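PDB 1NXH: MTH396 protein from Methanothermobacter thermautotrophicus, which is of unknown function but forms a mostly helical, disulfide-linked homodimer and belongs to the EhaM family. Local coordinates for residues A[67-75]-A[109-117]. Numbering follows the deposited sequence.
Sequences IREKLHSDL and YSEALSEGR
The hydroxyl of Y109 donates a hydrogen bond to the carboxylate of D74, with OH 2.5 Å from OD1. This oxygen meets the tyrosine at its edge, in the plane of the ring. The carboxylate itself is turned 57° from that plane. With CG anti to the backbone N (chi1 -173°), the ring of Y109 extends toward helix 63-74. K70 lies obliquely over one face of the ring, and its CD makes a CH-pi contact 4.2 Å from the centroid of Y109. The K70 amine is hydrogen-bonded to OE1 of Q76 of the second subunit. On the opposite face lies CB of L113, one turn along from Y109. L71 touches the ring edge, its CD2 3.3 Å from CE1 of Y109. A leucine in place of Y109 would probably leave D74 without its hydroxyl partner and K70 without a ring to lie on. Farther along, L113 divides its two methyls. CD1 packs against D74, while CD2 meets CD2 of L75 at 3.4 Å. CD2 of L113 also lies over the centre of the R117 guanidinium. G116 adds backbone surface beside L75. Behind this layer, I67 and L71 also touch helix 89-104. The axes of segments 67-74 and 109-117 approach to 10.9 Å and cross at -51°. This is an oblique helix-helix packing in an all-alpha fold, beside the dimer interface.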
ATOM      1  N   ILE A  67      -7.944   2.115  -3.992  1.00 44.79           N
ATOM      2  CA  ILE A  67      -7.769   2.987  -2.841  1.00 44.79           C
ATOM      3  C   ILE A  67      -7.882   2.190  -1.556  1.00 44.79           C
ATOM      4  O   ILE A  67      -7.128   2.413  -0.610  1.00 44.79           O
ATOM      5  CB  ILE A  67      -8.812   4.116  -2.818  1.00 40.38           C
ATOM      6  CG1 ILE A  67      -8.667   4.986  -4.078  1.00 40.38           C
ATOM      7  CG2 ILE A  67      -8.631   4.937  -1.537  1.00 40.38           C
ATOM      8  CD1 ILE A  67      -9.744   6.025  -4.253  1.00 40.38           C
ATOM      9  N   ARG A  68      -8.833   1.263  -1.524  1.00 33.91           N
ATOM     10  CA  ARG A  68      -9.014   0.433  -0.346  1.00 33.91           C
ATOM     11  C   ARG A  68      -7.703  -0.260  -0.103  1.00 33.91           C
ATOM     12  O   ARG A  68      -7.193  -0.256   1.015  1.00 33.91           O
ATOM     13  CB  ARG A  68     -10.101  -0.609  -0.562  1.00 42.20           C
ATOM     14  CG  ARG A  68     -11.390  -0.008  -1.028  1.00 42.20           C
ATOM     15  CD  ARG A  68     -12.523  -0.936  -0.778  1.00 42.20           C
ATOM     16  NE  ARG A  68     -12.561  -1.356   0.617  1.00 42.20           N
ATOM     17  CZ  ARG A  68     -13.697  -1.477   1.299  1.00 42.20           C
ATOM     18  NH1 ARG A  68     -14.853  -1.199   0.697  1.00 42.20           N
ATOM     19  NH2 ARG A  68     -13.691  -1.876   2.568  1.00 42.20           N
ATOM     20  N   GLU A  69      -7.148  -0.847  -1.159  1.00 29.56           N
ATOM     21  CA  GLU A  69      -5.873  -1.537  -1.045  1.00 29.56           C
ATOM     22  C   GLU A  69      -4.840  -0.644  -0.367  1.00 29.56           C
ATOM     23  O   GLU A  69      -4.222  -1.039   0.636  1.00 29.56           O
ATOM     24  CB  GLU A  69      -5.349  -1.940  -2.415  1.00 47.03           C
ATOM     25  CG  GLU A  69      -6.016  -3.154  -3.021  1.00 47.03           C
ATOM     26  CD  GLU A  69      -5.234  -3.690  -4.206  1.00 47.03           C
ATOM     27  OE1 GLU A  69      -5.794  -4.523  -4.958  1.00 47.03           O
ATOM     28  OE2 GLU A  69      -4.059  -3.284  -4.379  1.00 47.03           O
ATOM     29  N   LYS A  70      -4.661   0.560  -0.921  1.00 25.20           N
ATOM     30  CA  LYS A  70      -3.704   1.528  -0.385  1.00 25.20           C
ATOM     31  C   LYS A  70      -4.008   1.748   1.102  1.00 25.20           C
ATOM     32  O   LYS A  70      -3.118   1.666   1.951  1.00 25.20           O
ATOM     33  CB  LYS A  70      -3.798   2.850  -1.176  1.00 37.88           C
ATOM     34  CG  LYS A  70      -2.470   3.640  -1.263  1.00 37.88           C
ATOM     35  CD  LYS A  70      -2.516   4.785  -2.304  1.00 37.88           C
ATOM     36  CE  LYS A  70      -1.343   5.817  -2.169  1.00 37.88           C
ATOM     37  NZ  LYS A  70       0.026   5.339  -2.579  1.00 37.88           N
ATOM     38  N   LEU A  71      -5.275   1.995   1.416  1.00 28.29           N
ATOM     39  CA  LEU A  71      -5.682   2.221   2.801  1.00 28.29           C
ATOM     40  C   LEU A  71      -5.311   1.052   3.696  1.00 28.29           C
ATOM     41  O   LEU A  71      -4.650   1.217   4.718  1.00 28.29           O
ATOM     42  CB  LEU A  71      -7.192   2.463   2.882  1.00 25.39           C
ATOM     43  CG  LEU A  71      -7.611   3.739   2.157  1.00 25.39           C
ATOM     44  CD1 LEU A  71      -9.119   3.861   2.105  1.00 25.39           C
ATOM     45  CD2 LEU A  71      -6.971   4.931   2.866  1.00 25.39           C
ATOM     46  N   HIS A  72      -5.747  -0.131   3.299  1.00 29.23           N
ATOM     47  CA  HIS A  72      -5.476  -1.326   4.068  1.00 29.23           C
ATOM     48  C   HIS A  72      -4.007  -1.361   4.441  1.00 29.23           C
ATOM     49  O   HIS A  72      -3.648  -1.603   5.599  1.00 29.23           O
ATOM     50  CB  HIS A  72      -5.819  -2.568   3.250  1.00 23.28           C
ATOM     51  CG  HIS A  72      -5.929  -3.805   4.077  1.00 23.28           C
ATOM     52  ND1 HIS A  72      -7.006  -4.050   4.904  1.00 23.28           N
ATOM     53  CD2 HIS A  72      -5.070  -4.834   4.261  1.00 23.28           C
ATOM     54  CE1 HIS A  72      -6.805  -5.181   5.562  1.00 23.28           C
ATOM     55  NE2 HIS A  72      -5.637  -5.675   5.193  1.00 23.28           N
ATOM     56  N   SER A  73      -3.169  -1.109   3.437  1.00 20.63           N
ATOM     57  CA  SER A  73      -1.726  -1.117   3.613  1.00 20.63           C
ATOM     58  C   SER A  73      -1.257  -0.011   4.529  1.00 20.63           C
ATOM     59  O   SER A  73      -0.709  -0.267   5.596  1.00 20.63           O
ATOM     60  CB  SER A  73      -1.009  -0.962   2.284  1.00 35.85           C
ATOM     61  OG  SER A  73       0.375  -0.777   2.526  1.00 35.85           O
ATOM     62  N   ASP A  74      -1.471   1.223   4.106  1.00 29.17           N
ATOM     63  CA  ASP A  74      -1.060   2.370   4.891  1.00 29.17           C
ATOM     64  C   ASP A  74      -1.519   2.329   6.340  1.00 29.17           C
ATOM     65  O   ASP A  74      -0.825   2.844   7.225  1.00 29.17           O
ATOM     66  CB  ASP A  74      -1.567   3.641   4.230  1.00 35.37           C
ATOM     67  CG  ASP A  74      -0.942   3.864   2.891  1.00 35.37           C
ATOM     68  OD1 ASP A  74      -1.337   4.830   2.216  1.00 35.37           O
ATOM     69  OD2 ASP A  74      -0.045   3.071   2.518  1.00 35.37           O
ATOM     70  N   LEU A  75      -2.683   1.726   6.582  1.00 16.72           N
ATOM     71  CA  LEU A  75      -3.226   1.630   7.931  1.00 16.72           C
ATOM     72  C   LEU A  75      -2.796   0.363   8.657  1.00 16.72           C
ATOM     73  O   LEU A  75      -3.472  -0.103   9.565  1.00 16.72           O
ATOM     74  CB  LEU A  75      -4.747   1.705   7.901  1.00 45.69           C
ATOM     75  CG  LEU A  75      -5.327   3.039   7.422  1.00 45.69           C
ATOM     76  CD1 LEU A  75      -6.844   3.024   7.615  1.00 45.69           C
ATOM     77  CD2 LEU A  75      -4.717   4.184   8.215  1.00 45.69           C
ATOM     78  N   TYR A 109      -5.932  12.176  -0.714  1.00 59.01           N
ATOM     79  CA  TYR A 109      -5.523  10.939  -0.041  1.00 59.01           C
ATOM     80  C   TYR A 109      -4.759  11.262   1.226  1.00 59.01           C
ATOM     81  O   TYR A 109      -5.162  10.888   2.324  1.00 59.01           O
ATOM     82  CB  TYR A 109      -4.618  10.069  -0.925  1.00 35.33           C
ATOM     83  CG  TYR A 109      -4.333   8.723  -0.282  1.00 35.33           C
ATOM     84  CD1 TYR A 109      -5.378   7.850  -0.001  1.00 35.33           C
ATOM     85  CD2 TYR A 109      -3.042   8.357   0.122  1.00 35.33           C
ATOM     86  CE1 TYR A 109      -5.165   6.658   0.670  1.00 35.33           C
ATOM     87  CE2 TYR A 109      -2.817   7.150   0.802  1.00 35.33           C
ATOM     88  CZ  TYR A 109      -3.894   6.309   1.077  1.00 35.33           C
ATOM     89  OH  TYR A 109      -3.756   5.143   1.806  1.00 35.33           O
ATOM     90  N   SER A 110      -3.645  11.957   1.039  1.00 29.60           N
ATOM     91  CA  SER A 110      -2.785  12.358   2.124  1.00 29.60           C
ATOM     92  C   SER A 110      -3.659  12.742   3.293  1.00 29.60           C
ATOM     93  O   SER A 110      -3.684  12.066   4.324  1.00 29.60           O
ATOM     94  CB  SER A 110      -1.967  13.563   1.694  1.00 68.66           C
ATOM     95  OG  SER A 110      -1.998  13.692   0.285  1.00 68.66           O
ATOM     96  N   GLU A 111      -4.394  13.830   3.124  1.00 40.31           N
ATOM     97  CA  GLU A 111      -5.257  14.304   4.186  1.00 40.31           C
ATOM     98  C   GLU A 111      -6.227  13.230   4.655  1.00 40.31           C
ATOM     99  O   GLU A 111      -6.382  13.031   5.854  1.00 40.31           O
ATOM    100  CB  GLU A 111      -6.010  15.541   3.712  1.00 97.82           C
ATOM    101  CG  GLU A 111      -5.080  16.685   3.319  1.00 97.82           C
ATOM    102  CD  GLU A 111      -5.786  17.772   2.527  1.00 97.82           C
ATOM    103  OE1 GLU A 111      -6.876  18.202   2.961  1.00 97.82           O
ATOM    104  OE2 GLU A 111      -5.250  18.198   1.476  1.00 97.82           O
ATOM    105  N   ALA A 112      -6.860  12.525   3.718  1.00 49.82           N
ATOM    106  CA  ALA A 112      -7.827  11.477   4.054  1.00 49.82           C
ATOM    107  C   ALA A 112      -7.239  10.350   4.915  1.00 49.82           C
ATOM    108  O   ALA A 112      -7.889   9.855   5.840  1.00 49.82           O
ATOM    109  CB  ALA A 112      -8.424  10.896   2.778  1.00 11.00           C
ATOM    110  N   LEU A 113      -6.012   9.944   4.609  1.00 47.06           N
ATOM    111  CA  LEU A 113      -5.355   8.882   5.360  1.00 47.06           C
ATOM    112  C   LEU A 113      -5.193   9.301   6.823  1.00 47.06           C
ATOM    113  O   LEU A 113      -5.367   8.490   7.739  1.00 47.06           O
ATOM    114  CB  LEU A 113      -3.980   8.583   4.750  1.00 14.07           C
ATOM    115  CG  LEU A 113      -3.420   7.171   4.944  1.00 14.07           C
ATOM    116  CD1 LEU A 113      -1.997   7.134   4.483  1.00 14.07           C
ATOM    117  CD2 LEU A 113      -3.480   6.753   6.404  1.00 14.07           C
ATOM    118  N   SER A 114      -4.851  10.570   7.036  1.00 41.51           N
ATOM    119  CA  SER A 114      -4.658  11.098   8.380  1.00 41.51           C
ATOM    120  C   SER A 114      -5.921  10.896   9.192  1.00 41.51           C
ATOM    121  O   SER A 114      -5.863  10.427  10.328  1.00 41.51           O
ATOM    122  CB  SER A 114      -4.307  12.581   8.316  1.00 40.00           C
ATOM    123  OG  SER A 114      -3.125  12.780   7.560  1.00 40.00           O
ATOM    124  N   GLU A 115      -7.060  11.240   8.601  1.00 33.49           N
ATOM    125  CA  GLU A 115      -8.351  11.093   9.265  1.00 33.49           C
ATOM    126  C   GLU A 115      -8.611   9.614   9.568  1.00 33.49           C
ATOM    127  O   GLU A 115      -9.205   9.271  10.599  1.00 33.49           O
ATOM    128  CB  GLU A 115      -9.469  11.647   8.373  1.00106.39           C
ATOM    129  CG  GLU A 115     -10.333  12.715   9.030  1.00106.39           C
ATOM    130  CD  GLU A 115     -11.042  12.214  10.280  1.00106.39           C
ATOM    131  OE1 GLU A 115     -11.711  11.159  10.199  1.00106.39           O
ATOM    132  OE2 GLU A 115     -10.940  12.875  11.338  1.00106.39           O
ATOM    133  N   GLY A 116      -8.164   8.739   8.664  1.00 29.45           N
ATOM    134  CA  GLY A 116      -8.356   7.307   8.858  1.00 29.45           C
ATOM    135  C   GLY A 116      -7.494   6.797  10.003  1.00 29.45           C
ATOM    136  O   GLY A 116      -7.872   5.862  10.736  1.00 29.45           O
ATOM    137  N   ARG A 117      -6.320   7.416  10.130  1.00 31.33           N
ATOM    138  CA  ARG A 117      -5.376   7.088  11.176  1.00 31.33           C
ATOM    139  C   ARG A 117      -6.123   7.415  12.468  1.00 31.33           C
ATOM    140  O   ARG A 117      -6.172   6.609  13.405  1.00 31.33           O
ATOM    141  CB  ARG A 117      -4.146   7.971  11.036  1.00 65.23           C
ATOM    142  CG  ARG A 117      -2.960   7.507  11.826  1.00 65.23           C
ATOM    143  CD  ARG A 117      -1.978   6.849  10.912  1.00 65.23           C
ATOM    144  NE  ARG A 117      -1.612   7.760   9.834  1.00 65.23           N
ATOM    145  CZ  ARG A 117      -0.765   7.470   8.845  1.00 65.23           C
ATOM    146  NH1 ARG A 117      -0.172   6.275   8.778  1.00 65.23           N
ATOM    147  NH2 ARG A 117      -0.509   8.389   7.912  1.00 65.23           N
TER